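Long-range contacts in ribonucleoside-diphosphate reductase small chain 2 (Saccharomyces cerevisiae, PDB 1JK0), which forms a small chain of ribonucleotide reductase, the enzyme making deoxyribonucleotides for DNA synthesis, and is required for its companion small chain to fold and assemble with the large subunits: residues 55-60 with 217-222; 44-49 with 113-118; 154-159 with 255-260. All coordinates share one frame; numbering follows the deposited sequence.

Contact 1: 55-60 with 217-222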
loop_
_atom_site.group_PDB
_atom_site.type_symbol
_atom_site.label_atom_id
_atom_site.label_comp_id
_atom_site.label_asym_id
_atom_site.label_seq_id
_atom_site.Cartn_x
_atom_site.Cartn_y
_atom_site.Cartn_z
ATOM N N SER B 55 -17.262 1.890 -1.303
ATOM C CA SER B 55 -17.524 2.911 -2.310
ATOM C C SER B 55 -16.464 2.999 -3.404
ATOM O O SER B 55 -16.546 3.869 -4.281
ATOM C CB SER B 55 -17.635 4.282 -1.646
ATOM O OG SER B 55 -16.340 4.821 -1.345
ATOM N N PHE B 56 -15.467 2.124 -3.352
ATOM C CA PHE B 56 -14.407 2.129 -4.350
ATOM C C PHE B 56 -14.914 2.301 -5.799
ATOM O O PHE B 56 -15.716 1.508 -6.295
ATOM C CB PHE B 56 -13.601 0.840 -4.224
ATOM C CG PHE B 56 -12.592 0.644 -5.310
ATOM C CD1 PHE B 56 -11.455 1.439 -5.374
ATOM C CD2 PHE B 56 -12.787 -0.319 -6.282
ATOM C CE1 PHE B 56 -10.519 1.276 -6.397
ATOM C CE2 PHE B 56 -11.862 -0.491 -7.305
ATOM C CZ PHE B 56 -10.725 0.313 -7.364
ATOM N N TRP B 57 -14.446 3.349 -6.469
ATOM C CA TRP B 57 -14.824 3.614 -7.852
ATOM C C TRP B 57 -13.565 4.006 -8.637
ATOM O O TRP B 57 -12.510 4.297 -8.053
ATOM C CB TRP B 57 -15.863 4.738 -7.926
ATOM C CG TRP B 57 -15.434 6.028 -7.277
ATOM C CD1 TRP B 57 -15.396 6.306 -5.936
ATOM C CD2 TRP B 57 -14.957 7.209 -7.945
ATOM N NE1 TRP B 57 -14.928 7.585 -5.733
ATOM C CE2 TRP B 57 -14.655 8.160 -6.946
ATOM C CE3 TRP B 57 -14.757 7.553 -9.294
ATOM C CZ2 TRP B 57 -14.166 9.441 -7.255
ATOM C CZ3 TRP B 57 -14.273 8.817 -9.600
ATOM C CH2 TRP B 57 -13.984 9.751 -8.583
ATOM N N THR B 58 -13.669 4.017 -9.959
ATOM C CA THR B 58 -12.519 4.358 -10.781
ATOM C C THR B 58 -12.852 5.366 -11.887
ATOM O O THR B 58 -14.021 5.698 -12.117
ATOM C CB THR B 58 -11.936 3.101 -11.419
ATOM O OG1 THR B 58 -12.930 2.480 -12.248
ATOM C CG2 THR B 58 -11.477 2.120 -10.328
ATOM N N ALA B 59 -11.822 5.880 -12.551
ATOM C CA ALA B 59 -12.030 6.839 -13.627
ATOM C C ALA B 59 -12.862 6.181 -14.755
ATOM O O ALA B 59 -13.771 6.802 -15.326
ATOM C CB ALA B 59 -10.673 7.323 -14.146
ATOM N N GLU B 60 -12.563 4.916 -15.048
ATOM C CA GLU B 60 -13.279 4.180 -16.085
ATOM C C GLU B 60 -14.783 4.172 -15.846
ATOM O O GLU B 60 -15.558 4.167 -16.790
ATOM C CB GLU B 60 -12.796 2.728 -16.166
ATOM C CG GLU B 60 -11.433 2.514 -16.818
ATOM C CD GLU B 60 -10.270 2.994 -15.968
ATOM O OE1 GLU B 60 -9.119 2.873 -16.436
ATOM O OE2 GLU B 60 -10.498 3.486 -14.837
ATOM N N CYS B 217 -16.517 14.527 -3.517
ATOM C CA CYS B 217 -17.060 15.266 -2.401
ATOM C C CYS B 217 -17.495 14.289 -1.334
ATOM O O CYS B 217 -17.284 14.529 -0.151
ATOM C CB CYS B 217 -18.249 16.111 -2.852
ATOM S SG CYS B 217 -18.625 17.477 -1.751
ATOM N N ARG B 218 -18.101 13.182 -1.738
ATOM C CA ARG B 218 -18.534 12.198 -0.750
ATOM C C ARG B 218 -17.329 11.600 0.009
ATOM O O ARG B 218 -17.336 11.510 1.242
ATOM C CB ARG B 218 -19.327 11.076 -1.426
ATOM C CG ARG B 218 -19.951 10.085 -0.443
ATOM C CD ARG B 218 -20.152 8.731 -1.097
ATOM N NE ARG B 218 -18.912 8.323 -1.742
ATOM C CZ ARG B 218 -18.809 8.009 -3.025
ATOM N NH1 ARG B 218 -19.882 8.044 -3.799
ATOM N NH2 ARG B 218 -17.627 7.693 -3.538
ATOM N N ASP B 219 -16.293 11.210 -0.736
ATOM C CA ASP B 219 -15.097 10.622 -0.151
ATOM C C ASP B 219 -14.307 11.643 0.653
ATOM O O ASP B 219 -13.757 11.325 1.720
ATOM C CB ASP B 219 -14.193 10.048 -1.243
ATOM C CG ASP B 219 -14.912 9.057 -2.136
ATOM O OD1 ASP B 219 -16.000 8.570 -1.735
ATOM O OD2 ASP B 219 -14.381 8.756 -3.231
ATOM N N ARG B 220 -14.229 12.868 0.142
ATOM C CA ARG B 220 -13.483 13.905 0.844
ATOM C C ARG B 220 -14.175 14.152 2.177
ATOM O O ARG B 220 -13.532 14.405 3.194
ATOM C CB ARG B 220 -13.421 15.177 -0.009
ATOM C CG ARG B 220 -12.467 15.083 -1.209
ATOM C CD ARG B 220 -11.024 15.021 -0.737
ATOM N NE ARG B 220 -10.056 14.723 -1.794
ATOM C CZ ARG B 220 -9.869 15.449 -2.896
ATOM N NH1 ARG B 220 -8.953 15.079 -3.779
ATOM N NH2 ARG B 220 -10.599 16.531 -3.126
ATOM N N GLY B 221 -15.497 14.049 2.164
ATOM C CA GLY B 221 -16.247 14.242 3.382
ATOM C C GLY B 221 -15.852 13.178 4.374
ATOM O O GLY B 221 -15.550 13.488 5.531
ATOM N N ALA B 222 -15.851 11.920 3.922
ATOM C CA ALA B 222 -15.477 10.790 4.772
ATOM C C ALA B 222 -14.054 10.962 5.273
ATOM O O ALA B 222 -13.796 10.801 6.460
ATOM C CB ALA B 222 -15.590 9.488 4.013
#

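Contact 2: 44-49 with 113-118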
loop_
_atom_site.group_PDB
_atom_site.type_symbol
_atom_site.label_atom_id
_atom_site.label_comp_id
_atom_site.label_asym_id
_atom_site.label_seq_id
_atom_site.Cartn_x
_atom_site.Cartn_y
_atom_site.Cartn_z
ATOM N N GLU B 44 -14.831 1.371 15.516
ATOM C CA GLU B 44 -15.181 2.632 14.881
ATOM C C GLU B 44 -14.374 2.937 13.624
ATOM O O GLU B 44 -14.961 3.105 12.554
ATOM C CB GLU B 44 -15.025 3.787 15.882
ATOM C CG GLU B 44 -14.357 3.416 17.232
ATOM C CD GLU B 44 -12.907 2.928 17.127
ATOM O OE1 GLU B 44 -12.041 3.466 17.832
ATOM O OE2 GLU B 44 -12.622 2.012 16.351
ATOM N N ILE B 45 -13.046 3.016 13.731
ATOM C CA ILE B 45 -12.260 3.315 12.535
ATOM C C ILE B 45 -12.389 2.195 11.505
ATOM O O ILE B 45 -12.362 2.470 10.304
ATOM C CB ILE B 45 -10.749 3.597 12.840
ATOM C CG1 ILE B 45 -10.076 2.359 13.388
ATOM C CG2 ILE B 45 -10.608 4.714 13.862
ATOM C CD1 ILE B 45 -8.676 2.638 13.900
ATOM N N TRP B 46 -12.567 0.952 11.969
ATOM C CA TRP B 46 -12.713 -0.204 11.061
ATOM C C TRP B 46 -13.975 -0.058 10.211
ATOM O O TRP B 46 -13.943 -0.278 8.996
ATOM C CB TRP B 46 -12.769 -1.527 11.856
ATOM C CG TRP B 46 -12.751 -2.843 11.047
ATOM C CD1 TRP B 46 -13.677 -3.865 11.126
ATOM C CD2 TRP B 46 -11.708 -3.335 10.187
ATOM N NE1 TRP B 46 -13.266 -4.953 10.386
ATOM C CE2 TRP B 46 -12.065 -4.656 9.799
ATOM C CE3 TRP B 46 -10.508 -2.799 9.713
ATOM C CZ2 TRP B 46 -11.259 -5.437 8.959
ATOM C CZ3 TRP B 46 -9.704 -3.590 8.872
ATOM C CH2 TRP B 46 -10.087 -4.889 8.511
ATOM N N ALA B 47 -15.084 0.307 10.853
ATOM C CA ALA B 47 -16.343 0.486 10.141
ATOM C C ALA B 47 -16.159 1.660 9.188
ATOM O O ALA B 47 -16.772 1.705 8.122
ATOM C CB ALA B 47 -17.467 0.758 11.109
ATOM N N ALA B 48 -15.309 2.611 9.566
ATOM C CA ALA B 48 -15.059 3.743 8.681
ATOM C C ALA B 48 -14.322 3.227 7.444
ATOM O O ALA B 48 -14.633 3.615 6.321
ATOM C CB ALA B 48 -14.228 4.802 9.384
ATOM N N TYR B 49 -13.343 2.350 7.656
ATOM C CA TYR B 49 -12.578 1.790 6.545
ATOM C C TYR B 49 -13.479 0.948 5.636
ATOM O O TYR B 49 -13.417 1.078 4.414
ATOM C CB TYR B 49 -11.393 0.962 7.065
ATOM C CG TYR B 49 -10.762 0.072 6.019
ATOM C CD1 TYR B 49 -10.141 0.613 4.893
ATOM C CD2 TYR B 49 -10.831 -1.327 6.135
ATOM C CE1 TYR B 49 -9.607 -0.221 3.897
ATOM C CE2 TYR B 49 -10.308 -2.166 5.160
ATOM C CZ TYR B 49 -9.699 -1.609 4.038
ATOM O OH TYR B 49 -9.197 -2.434 3.059
ATOM N N GLY B 113 -6.671 1.710 11.444
ATOM C CA GLY B 113 -6.359 3.029 10.903
ATOM C C GLY B 113 -5.482 3.062 9.660
ATOM O O GLY B 113 -5.775 3.775 8.693
ATOM N N LYS B 114 -4.396 2.303 9.661
ATOM C CA LYS B 114 -3.519 2.305 8.500
ATOM C C LYS B 114 -4.225 1.766 7.266
ATOM O O LYS B 114 -3.872 2.110 6.146
ATOM C CB LYS B 114 -2.263 1.492 8.778
ATOM C CG LYS B 114 -1.389 2.073 9.847
ATOM C CD LYS B 114 -0.288 1.092 10.219
ATOM C CE LYS B 114 0.371 1.495 11.529
ATOM N NZ LYS B 114 1.093 2.793 11.425
ATOM N N SER B 115 -5.215 0.907 7.456
ATOM C CA SER B 115 -5.942 0.394 6.307
ATOM C C SER B 115 -6.763 1.532 5.706
ATOM O O SER B 115 -6.813 1.703 4.480
ATOM C CB SER B 115 -6.863 -0.749 6.724
ATOM O OG SER B 115 -6.092 -1.802 7.271
ATOM N N PHE B 116 -7.394 2.324 6.568
ATOM C CA PHE B 116 -8.208 3.427 6.081
ATOM C C PHE B 116 -7.331 4.408 5.300
ATOM O O PHE B 116 -7.705 4.859 4.216
ATOM C CB PHE B 116 -8.915 4.151 7.241
ATOM C CG PHE B 116 -9.787 5.299 6.794
ATOM C CD1 PHE B 116 -9.225 6.472 6.304
ATOM C CD2 PHE B 116 -11.167 5.170 6.782
ATOM C CE1 PHE B 116 -10.028 7.496 5.804
ATOM C CE2 PHE B 116 -11.977 6.181 6.283
ATOM C CZ PHE B 116 -11.405 7.346 5.790
ATOM N N TYR B 117 -6.162 4.719 5.857
ATOM C CA TYR B 117 -5.228 5.648 5.229
ATOM C C TYR B 117 -4.671 5.148 3.907
ATOM O O TYR B 117 -4.578 5.912 2.940
ATOM C CB TYR B 117 -4.078 5.980 6.192
ATOM C CG TYR B 117 -4.452 7.063 7.182
ATOM C CD1 TYR B 117 -5.213 8.164 6.767
ATOM C CD2 TYR B 117 -4.049 7.000 8.513
ATOM C CE1 TYR B 117 -5.563 9.164 7.643
ATOM C CE2 TYR B 117 -4.396 8.014 9.407
ATOM C CZ TYR B 117 -5.153 9.095 8.965
ATOM O OH TYR B 117 -5.488 10.137 9.815
ATOM N N GLY B 118 -4.297 3.873 3.867
ATOM C CA GLY B 118 -3.772 3.305 2.643
ATOM C C GLY B 118 -4.811 3.400 1.535
ATOM O O GLY B 118 -4.473 3.516 0.346
#

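Contact 3: 154-159 with 255-260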
loop_
_atom_site.group_PDB
_atom_site.type_symbol
_atom_site.label_atom_id
_atom_site.label_comp_id
_atom_site.label_asym_id
_atom_site.label_seq_id
_atom_site.Cartn_x
_atom_site.Cartn_y
_atom_site.Cartn_z
ATOM N N LEU B 154 1.643 30.515 -7.012
ATOM C CA LEU B 154 1.243 31.918 -6.990
ATOM C C LEU B 154 0.636 32.223 -5.614
ATOM O O LEU B 154 0.002 31.365 -5.011
ATOM C CB LEU B 154 0.226 32.180 -8.104
ATOM C CG LEU B 154 0.424 33.471 -8.910
ATOM C CD1 LEU B 154 1.846 33.533 -9.462
ATOM C CD2 LEU B 154 -0.597 33.528 -10.042
ATOM N N PRO B 155 0.819 33.453 -5.106
ATOM C CA PRO B 155 0.314 33.907 -3.803
ATOM C C PRO B 155 -0.675 33.032 -3.010
ATOM O O PRO B 155 -0.289 32.407 -2.021
ATOM C CB PRO B 155 -0.235 35.284 -4.137
ATOM C CG PRO B 155 0.874 35.814 -5.015
ATOM C CD PRO B 155 1.260 34.613 -5.904
ATOM N N GLU B 156 -1.935 32.990 -3.430
ATOM C CA GLU B 156 -2.967 32.207 -2.738
ATOM C C GLU B 156 -2.543 30.815 -2.268
ATOM O O GLU B 156 -2.847 30.412 -1.150
ATOM C CB GLU B 156 -4.205 32.097 -3.628
ATOM C CG GLU B 156 -4.980 33.402 -3.788
ATOM C CD GLU B 156 -4.082 34.629 -3.917
ATOM O OE1 GLU B 156 -3.479 35.047 -2.903
ATOM O OE2 GLU B 156 -3.977 35.171 -5.035
ATOM N N VAL B 157 -1.851 30.076 -3.126
ATOM C CA VAL B 157 -1.393 28.746 -2.761
ATOM C C VAL B 157 -0.332 28.858 -1.676
ATOM O O VAL B 157 -0.270 28.023 -0.777
ATOM C CB VAL B 157 -0.779 27.994 -3.965
ATOM C CG1 VAL B 157 0.479 28.695 -4.442
ATOM C CG2 VAL B 157 -0.444 26.570 -3.566
ATOM N N LYS B 158 0.507 29.887 -1.767
ATOM C CA LYS B 158 1.565 30.101 -0.782
ATOM C C LYS B 158 0.971 30.283 0.612
ATOM O O LYS B 158 1.614 29.959 1.610
ATOM C CB LYS B 158 2.404 31.329 -1.149
ATOM C CG LYS B 158 3.603 31.044 -2.053
ATOM C CD LYS B 158 4.403 32.320 -2.307
ATOM C CE LYS B 158 5.762 32.037 -2.934
ATOM N NZ LYS B 158 6.669 31.282 -2.021
ATOM N N HIS B 159 -0.256 30.799 0.665
ATOM C CA HIS B 159 -0.968 31.021 1.925
ATOM C C HIS B 159 -1.522 29.691 2.436
ATOM O O HIS B 159 -1.631 29.460 3.647
ATOM C CB HIS B 159 -2.116 32.012 1.710
ATOM C CG HIS B 159 -1.672 33.359 1.229
ATOM N ND1 HIS B 159 -0.924 34.218 2.007
ATOM C CD2 HIS B 159 -1.853 33.986 0.043
ATOM C CE1 HIS B 159 -0.663 35.315 1.320
ATOM N NE2 HIS B 159 -1.215 35.200 0.126
ATOM N N LYS B 255 -11.679 31.492 1.319
ATOM C CA LYS B 255 -12.441 32.564 0.684
ATOM C C LYS B 255 -11.542 33.267 -0.321
ATOM O O LYS B 255 -11.966 33.603 -1.432
ATOM C CB LYS B 255 -12.902 33.569 1.735
ATOM C CG LYS B 255 -13.673 32.945 2.880
ATOM C CD LYS B 255 -13.806 33.899 4.065
ATOM C CE LYS B 255 -12.440 34.298 4.623
ATOM N NZ LYS B 255 -12.521 35.024 5.927
ATOM N N GLU B 256 -10.294 33.474 0.088
ATOM C CA GLU B 256 -9.293 34.135 -0.735
ATOM C C GLU B 256 -9.332 33.705 -2.204
ATOM O O GLU B 256 -10.128 34.232 -2.986
ATOM C CB GLU B 256 -7.904 33.881 -0.149
ATOM C CG GLU B 256 -6.786 34.559 -0.890
ATOM C CD GLU B 256 -5.447 34.269 -0.263
ATOM O OE1 GLU B 256 -5.276 34.595 0.929
ATOM O OE2 GLU B 256 -4.571 33.711 -0.957
ATOM N N TYR B 257 -8.488 32.743 -2.579
ATOM C CA TYR B 257 -8.439 32.293 -3.968
ATOM C C TYR B 257 -9.781 31.804 -4.533
ATOM O O TYR B 257 -9.997 31.826 -5.751
ATOM C CB TYR B 257 -7.335 31.228 -4.160
ATOM C CG TYR B 257 -7.529 29.873 -3.495
ATOM C CD1 TYR B 257 -8.508 28.988 -3.937
ATOM C CD2 TYR B 257 -6.685 29.452 -2.462
ATOM C CE1 TYR B 257 -8.640 27.720 -3.376
ATOM C CE2 TYR B 257 -6.811 28.185 -1.895
ATOM C CZ TYR B 257 -7.791 27.326 -2.358
ATOM O OH TYR B 257 -7.933 26.069 -1.812
ATOM N N TYR B 258 -10.684 31.385 -3.648
ATOM C CA TYR B 258 -12.001 30.905 -4.052
ATOM C C TYR B 258 -12.789 32.024 -4.729
ATOM O O TYR B 258 -13.680 31.770 -5.542
ATOM C CB TYR B 258 -12.755 30.371 -2.827
ATOM C CG TYR B 258 -14.248 30.315 -2.996
ATOM C CD1 TYR B 258 -14.828 29.587 -4.032
ATOM C CD2 TYR B 258 -15.085 31.024 -2.136
ATOM C CE1 TYR B 258 -16.207 29.577 -4.212
ATOM C CE2 TYR B 258 -16.463 31.020 -2.305
ATOM C CZ TYR B 258 -17.021 30.297 -3.344
ATOM O OH TYR B 258 -18.391 30.314 -3.524
ATOM N N SER B 259 -12.446 33.263 -4.391
ATOM C CA SER B 259 -13.099 34.433 -4.971
ATOM C C SER B 259 -12.060 35.404 -5.547
ATOM O O SER B 259 -12.325 36.595 -5.696
ATOM C CB SER B 259 -13.948 35.150 -3.914
ATOM O OG SER B 259 -14.640 36.255 -4.471
ATOM N N ASN B 260 -10.877 34.885 -5.859
ATOM C CA ASN B 260 -9.802 35.690 -6.434
ATOM C C ASN B 260 -9.282 35.031 -7.716
ATOM O O ASN B 260 -8.746 35.707 -8.596
ATOM C CB ASN B 260 -8.659 35.867 -5.426
ATOM C CG ASN B 260 -7.456 36.577 -6.023
ATOM O OD1 ASN B 260 -6.792 36.053 -6.918
ATOM N ND2 ASN B 260 -7.168 37.778 -5.529
#

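Contact 1: 55-60 with 217-222
W57 and D219 meet through one straight hydrogen bond. The indole NE1 donates to D219 OD2 at 2.8 Å, with an angle of 173° at the hydrogen. OD2 receives it on its syn lone pair, and lies almost in the indole plane. W57 CG sits between the backbone N and the carbonyl carbon (chi1 56°), which starts the indole off toward helix 207-232. OD2 has a second partner, the hydroxyl of Y127.

The other carboxylate oxygen faces R218. R218 NH2 forms a salt bridge with D219 OD1 at 2.6 Å, and NE adds a weak bond to the same oxygen. The guanidinium stands nearly upright to the indole, 80° between planes. Its NH2 lies 3.5 Å from W57 NE1, but both are donors and they do not bond. S55 CB lies over one face of the guanidinium, 3.9 Å from R218 NH2. S55 OG turns to V52 O, in the last turns of helix 43-54.

The Trp-Asp pair resembles the one on the radical-transfer path of catalytic small subunits in this family. Here the side chain of W57 is about 8 Å from that of Y131, a predicted active-site residue.

The loop after helix 43-54 thus lies across two helices. W57 also packs on M123 and the Y127 ring of helix 111-138, and on N215 and I216 of helix 207-232.

Contact 2: 44-49 with 113-118
Y49 and F116 mark the close passage of two helices in the ferritin-like helical bundle of this family. Helices 43-54 and 111-138 run nearly parallel here. Their local axes differ by 26° in direction and approach to 8.7 Å. The interface is mostly apolar and buried.

One CH-pi contact crosses the interface. S115 CB sits 3.8 Å over the centre of the Y49 ring, just 2° off the ring normal. The rim of the same ring passes the backbone of S115, with Y49 CE1 3.4 Å from S115 O. S115 OG takes no part in the CH-pi contact. It bonds P111 O one turn earlier in its own helix, and it lies at the edge of the W46 ring.

Apolar packing adds to this. Y49 CB meets F116 CB at 4.0 Å, and A48 CB lies equally far from F116 CD2. The F116 ring turns its edge to the first helix, where A48 O and Y49 N lie near its plane. A stack with F226 ties F116 to helix 207-232. I45 reaches that helix as well, touching F226, L229 and L230.

A second chain of the assembly also touches this contact. W46 packs on one of its acidic side chains, and Y49 on an apolar one.

The I45 side chain closes the contact at G113. Its CD1 is anti to CA (chi2 -171°), and this terminal methyl comes to 3.3 Å from G113 N, beside a glycine that has no side chain.

Contact 3: 154-159 with 255-260
The backbones come closest at E156 and Y257, with their CA atoms 5.6 Å apart. The E156 side chain runs into helix 240-258. Its CB is 3.8 Å from CD2 of the Y257 ring. The two side chains pass one another running opposite ways. Y257 CG sits between the backbone N and the carbonyl carbon (chi1 68°), which puts it 4.0 Å from E156 CB. The phenol end has its own partner, as OH bonds the NZ of K160.

The contact joins an early turn of helix 155-166 to the end of helix 240-258, at the surface of the helical bundle. S259 is the first residue to leave helical geometry. The turn there keeps bonds from S259 N to E256 O and from N260 N to Y257 O.

Two acidic side chains meet at this junction. E256 reaches across with an extended chain, and its OE2 is modelled 2.6 Å from E156 OE1. The carboxylate planes are 78° apart. The position of E256 OE2 is doubtful, because it also clashes with E156 CA and CG. The H159 ring stands nearly perpendicular to the E256 carboxylate, 89° between planes. E156 OE2 lies 3.5 Å from N260 OD1; both are acceptors and they do not bond.

Overall arrangement
Contacts 1 and 2 are neighbours, with centres 15 Å apart. They touch where A222 O of helix 207-232 lies 4.3 Å from F116 CZ of helix 111-138. Their segments alternate along the chain: 44-49, 55-60, 113-118, then 217-222. Together they hold helix 43-54 and its following loop on helices 111-138 and 207-232, and both have residues packing on the partner chain. Contact 3 lies on the opposite side of the chain's centre, its centre about 26 Å from that of contact 1 and about 32 Å from that of contact 2. There it joins the next helices of the all-helical bundle, 155-166 and 240-258, which directly follow 111-138 and 207-232.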